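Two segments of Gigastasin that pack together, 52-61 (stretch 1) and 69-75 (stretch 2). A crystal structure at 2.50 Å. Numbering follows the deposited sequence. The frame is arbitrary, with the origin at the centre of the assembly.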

ATOM      1  N   ARG C  52      21.874   6.603 -24.379  1.00 64.08           N
ATOM      2  CA  ARG C  52      22.311   7.926 -24.802  1.00 64.63           C
ATOM      3  C   ARG C  52      23.712   7.871 -25.403  1.00 66.35           C
ATOM      4  O   ARG C  52      24.172   8.830 -26.023  1.00 67.85           O
ATOM      5  CB  ARG C  52      22.256   8.906 -23.626  1.00 61.50           C
ATOM      6  CG  ARG C  52      20.832   9.196 -23.159  1.00 61.11           C
ATOM      7  CD  ARG C  52      20.782  10.227 -22.038  1.00 58.72           C
ATOM      8  NE  ARG C  52      21.275  11.535 -22.459  1.00 58.35           N
ATOM      9  CZ  ARG C  52      20.526  12.462 -23.044  1.00 58.12           C
ATOM     10  NH1 ARG C  52      19.245  12.225 -23.289  1.00 57.60           N
ATOM     11  NH2 ARG C  52      21.058  13.626 -23.385  1.00 60.85           N
ATOM     12  N   GLY C  53      24.379   6.736 -25.223  1.00 67.03           N
ATOM     13  CA  GLY C  53      25.684   6.508 -25.817  1.00 67.39           C
ATOM     14  C   GLY C  53      26.792   7.381 -25.260  1.00 65.40           C
ATOM     15  O   GLY C  53      26.592   8.128 -24.302  1.00 61.78           O
ATOM     16  N   CYS C  54      27.969   7.274 -25.867  1.00 68.41           N
ATOM     17  CA  CYS C  54      29.125   8.066 -25.471  1.00 69.09           C
ATOM     18  C   CYS C  54      29.696   8.814 -26.667  1.00 74.37           C
ATOM     19  O   CYS C  54      29.560   8.364 -27.805  1.00 79.84           O
ATOM     20  CB  CYS C  54      30.204   7.178 -24.851  1.00 69.21           C
ATOM     21  SG  CYS C  54      29.760   6.467 -23.259  1.00 78.37           S
ATOM     22  N   PRO C  55      30.338   9.964 -26.416  1.00 73.49           N
ATOM     23  CA  PRO C  55      30.964  10.722 -27.503  1.00 78.03           C
ATOM     24  C   PRO C  55      32.216  10.030 -28.044  1.00 82.73           C
ATOM     25  O   PRO C  55      32.850   9.278 -27.306  1.00 80.85           O
ATOM     26  CB  PRO C  55      31.322  12.055 -26.838  1.00 76.39           C
ATOM     27  CG  PRO C  55      31.486  11.718 -25.396  1.00 73.44           C
ATOM     28  CD  PRO C  55      30.474  10.643 -25.115  1.00 69.69           C
ATOM     29  N   LYS C  56      32.544  10.282 -29.309  1.00 89.74           N
ATOM     30  CA  LYS C  56      33.770   9.781 -29.938  1.00 95.63           C
ATOM     31  C   LYS C  56      34.038   8.310 -29.627  1.00 97.10           C
ATOM     32  O   LYS C  56      33.169   7.457 -29.804  1.00 97.71           O
ATOM     33  CB  LYS C  56      34.959  10.630 -29.511  1.00 95.07           C
ATOM     34  N   GLU C  57      35.246   8.027 -29.152  1.00 97.96           N
ATOM     35  CA  GLU C  57      35.594   6.693 -28.685  1.00 98.33           C
ATOM     36  C   GLU C  57      35.808   6.714 -27.173  1.00 96.71           C
ATOM     37  O   GLU C  57      36.850   6.282 -26.677  1.00 99.67           O
ATOM     38  CB  GLU C  57      36.836   6.182 -29.399  1.00103.88           C
ATOM     39  N   ARG C  58      34.814   7.217 -26.444  1.00 91.75           N
ATOM     40  CA  ARG C  58      34.949   7.429 -25.007  1.00 89.90           C
ATOM     41  C   ARG C  58      34.170   6.418 -24.170  1.00 83.57           C
ATOM     42  O   ARG C  58      33.805   6.704 -23.029  1.00 77.24           O
ATOM     43  CB  ARG C  58      34.498   8.846 -24.643  1.00 90.76           C
ATOM     44  CG  ARG C  58      35.252   9.942 -25.377  1.00 98.07           C
ATOM     45  CD  ARG C  58      36.637  10.157 -24.789  1.00105.93           C
ATOM     46  NE  ARG C  58      36.575  10.825 -23.492  1.00107.66           N
ATOM     47  CZ  ARG C  58      36.508  12.143 -23.334  1.00111.83           C
ATOM     48  NH1 ARG C  58      36.495  12.942 -24.393  1.00116.54           N
ATOM     49  NH2 ARG C  58      36.453  12.665 -22.115  1.00110.54           N
ATOM     50  N   TYR C  59      33.920   5.239 -24.733  1.00 88.58           N
ATOM     51  CA  TYR C  59      33.266   4.161 -23.994  1.00 85.77           C
ATOM     52  C   TYR C  59      34.254   3.434 -23.088  1.00 84.72           C
ATOM     53  O   TYR C  59      35.451   3.358 -23.387  1.00 88.92           O
ATOM     54  CB  TYR C  59      32.616   3.157 -24.947  1.00 77.00           C
ATOM     55  CG  TYR C  59      31.485   3.722 -25.766  1.00 77.68           C
ATOM     56  CD1 TYR C  59      30.166   3.595 -25.345  1.00 78.46           C
ATOM     57  CD2 TYR C  59      31.733   4.380 -26.964  1.00 79.68           C
ATOM     58  CE1 TYR C  59      29.123   4.110 -26.092  1.00 81.42           C
ATOM     59  CE2 TYR C  59      30.701   4.897 -27.719  1.00 93.30           C
ATOM     60  CZ  TYR C  59      29.397   4.761 -27.281  1.00 89.41           C
ATOM     61  OH  TYR C  59      28.365   5.279 -28.031  1.00 92.02           O
ATOM     62  N   GLN C  60      33.750   2.900 -21.982  1.00 77.95           N
ATOM     63  CA  GLN C  60      34.557   2.047 -21.123  1.00 81.46           C
ATOM     64  C   GLN C  60      34.500   0.612 -21.625  1.00 84.80           C
ATOM     65  O   GLN C  60      33.623   0.263 -22.415  1.00 84.94           O
ATOM     66  CB  GLN C  60      34.078   2.112 -19.675  1.00 79.56           C
ATOM     67  CG  GLN C  60      34.147   3.489 -19.051  1.00 80.31           C
ATOM     68  CD  GLN C  60      33.769   3.469 -17.584  1.00 79.00           C
ATOM     69  OE1 GLN C  60      33.882   2.437 -16.919  1.00 80.30           O
ATOM     70  NE2 GLN C  60      33.308   4.607 -17.073  1.00 75.85           N
ATOM     71  N   ARG C  61      35.434  -0.216 -21.167  1.00 88.32           N
ATOM     72  CA  ARG C  61      35.416  -1.638 -21.495  1.00 92.84           C
ATOM     73  C   ARG C  61      35.861  -2.496 -20.314  1.00 93.37           C
ATOM     74  O   ARG C  61      36.677  -2.073 -19.497  1.00 94.19           O
ATOM     75  CB  ARG C  61      36.286  -1.916 -22.724  1.00100.94           C
ATOM     76  CG  ARG C  61      35.645  -1.430 -24.015  1.00102.56           C
ATOM     77  CD  ARG C  61      36.569  -1.494 -25.215  1.00108.59           C
ATOM     78  NE  ARG C  61      36.020  -0.709 -26.318  1.00109.85           N
ATOM     79  CZ  ARG C  61      35.077  -1.142 -27.150  1.00110.90           C
ATOM     80  NH1 ARG C  61      34.579  -2.364 -27.014  1.00111.50           N
ATOM     81  NH2 ARG C  61      34.633  -0.353 -28.119  1.00111.26           N
ATOM     82  N   CYS C  69      28.019   0.318 -21.582  1.00 76.85           N
ATOM     83  CA  CYS C  69      27.205   1.492 -21.857  1.00 73.34           C
ATOM     84  C   CYS C  69      27.451   2.523 -20.762  1.00 68.22           C
ATOM     85  O   CYS C  69      26.534   2.941 -20.051  1.00 65.40           O
ATOM     86  CB  CYS C  69      25.727   1.125 -21.967  1.00 69.77           C
ATOM     87  SG  CYS C  69      25.273   0.524 -23.617  1.00 77.94           S
ATOM     88  N   LEU C  70      28.717   2.910 -20.640  1.00 66.11           N
ATOM     89  CA  LEU C  70      29.169   3.865 -19.642  1.00 66.24           C
ATOM     90  C   LEU C  70      30.401   4.577 -20.172  1.00 69.65           C
ATOM     91  O   LEU C  70      31.329   3.932 -20.659  1.00 76.60           O
ATOM     92  CB  LEU C  70      29.485   3.169 -18.319  1.00 68.72           C
ATOM     93  CG  LEU C  70      29.951   4.066 -17.171  1.00 70.15           C
ATOM     94  CD1 LEU C  70      28.840   5.015 -16.744  1.00 67.16           C
ATOM     95  CD2 LEU C  70      30.432   3.229 -15.992  1.00 69.44           C
ATOM     96  N   CYS C  71      30.411   5.902 -20.081  1.00 67.76           N
ATOM     97  CA  CYS C  71      31.485   6.698 -20.678  1.00 71.44           C
ATOM     98  C   CYS C  71      32.711   6.806 -19.770  1.00 71.06           C
ATOM     99  O   CYS C  71      32.609   6.653 -18.552  1.00 69.42           O
ATOM    100  CB  CYS C  71      30.968   8.096 -21.030  1.00 70.85           C
ATOM    101  SG  CYS C  71      29.488   8.093 -22.069  1.00 78.08           S
ATOM    102  N   LYS C  72      33.868   7.065 -20.374  1.00 73.91           N
ATOM    103  CA  LYS C  72      35.112   7.231 -19.628  1.00 75.53           C
ATOM    104  C   LYS C  72      35.044   8.422 -18.673  1.00 76.05           C
ATOM    105  O   LYS C  72      34.636   9.519 -19.062  1.00 76.84           O
ATOM    106  CB  LYS C  72      36.290   7.404 -20.589  1.00 78.23           C
ATOM    107  CG  LYS C  72      36.663   6.148 -21.354  1.00 80.09           C
ATOM    108  CD  LYS C  72      37.899   6.379 -22.202  1.00 85.00           C
ATOM    109  CE  LYS C  72      38.379   5.095 -22.854  1.00 88.25           C
ATOM    110  NZ  LYS C  72      39.683   5.293 -23.551  1.00 92.59           N
ATOM    111  N   GLY C  73      35.449   8.197 -17.425  1.00 72.45           N
ATOM    112  CA  GLY C  73      35.432   9.236 -16.408  1.00 76.91           C
ATOM    113  C   GLY C  73      34.157   9.240 -15.583  1.00 75.14           C
ATOM    114  O   GLY C  73      34.044   9.963 -14.592  1.00 74.76           O
ATOM    115  N   CYS C  74      33.193   8.423 -15.997  1.00 65.14           N
ATOM    116  CA  CYS C  74      31.904   8.344 -15.322  1.00 64.40           C
ATOM    117  C   CYS C  74      31.847   7.116 -14.418  1.00 63.85           C
ATOM    118  O   CYS C  74      32.348   6.051 -14.786  1.00 64.95           O
ATOM    119  CB  CYS C  74      30.773   8.295 -16.349  1.00 60.78           C
ATOM    120  SG  CYS C  74      30.991   9.428 -17.739  1.00 78.64           S
ATOM    121  N   ASP C  75      31.242   7.255 -13.241  1.00 57.95           N
ATOM    122  CA  ASP C  75      31.144   6.116 -12.332  1.00 57.93           C
ATOM    123  C   ASP C  75      29.810   5.387 -12.490  1.00 54.62           C
ATOM    124  O   ASP C  75      29.668   4.240 -12.074  1.00 52.91           O
ATOM    125  CB  ASP C  75      31.359   6.553 -10.873  1.00 59.78           C
ATOM    126  CG  ASP C  75      30.327   7.560 -10.385  1.00 60.66           C
ATOM    127  OD1 ASP C  75      29.129   7.457 -10.739  1.00 56.81           O
ATOM    128  OD2 ASP C  75      30.724   8.465  -9.618  1.00 65.05           O
TER

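The two stretches meet along a very short piece of antiparallel sheet. Tyr59 and Cys71 form a non-hydrogen-bonded pair, their CA atoms 4.5 Å apart, and the backbone hydrogen bonds lie on the residues flanking them. Lys72 N donates to Arg58 O at 2.7 Å, and Gln60 N donates to Leu70 O at 2.9 Å; both are close to straight. Arg58 O also receives a CA-H...O contact from Cys71 CA at 3.3 Å, as is common where antiparallel strands draw close at such a pair.

Each stretch also turns on itself. Arg58 N bonds to Pro55 O at 3.0 Å, closing the loop that leads into the strand at Tyr59. In stretch 2, Cys71 to Cys74 form a type II turn, closed by Cys74 N to Cys71 O at 3.2 Å. Gly73 occupies the turn's third position with phi 93°, where a CB would be jammed against the preceding carbonyl oxygen, so glycine fits well. Gly53 likewise has a positive phi, and a CB there would be crowded by the hydroxyl of Tyr59.

The covalent tie is the disulfide between Cys54 SG and Cys71 SG, 2.0 Å long with chi3 of -105°. Both cysteines are buried, and the bond fastens the loop before Tyr59 to the residue paired with it. Pro55 adds a modest apolar contact, its CD lying 4.1 Å from Cys71 SG.

Tyr59 points its CA-to-CB bond away from stretch 2, and its side chain diverges from that of Cys71. Its ring reaches back along its own stretch, where Tyr59 OH accepts a nearly linear hydrogen bond from Cys54 N at 3.0 Å. The long aromatic side chain thus braces the backbone beside the disulfide.

Gln60 has the largest area covered by the opposing stretch. Its CA-to-CB bond points sideways, but the extended side chain brings its amide to the turn, where Gln60 NE2 donates to Cys71 O at 2.6 Å and to Cys74 O at 2.9 Å. A primary amide suits this place because its two N-H groups can serve two carbonyls; Cys71 O receives the turn's own hydrogen bond as well. Gln60 NE2 also lies 3.4 Å from Leu70 CD2, so the leucine side chain packs beside the amide.

Lys72 is exposed, yet its extended methylene chain lies along stretch 1: Lys72 CE comes within 3.4 Å of Tyr59 O, and Lys72 CB lies at the edge of the Arg58 guanidinium, 4.5 Å from Arg58 NE.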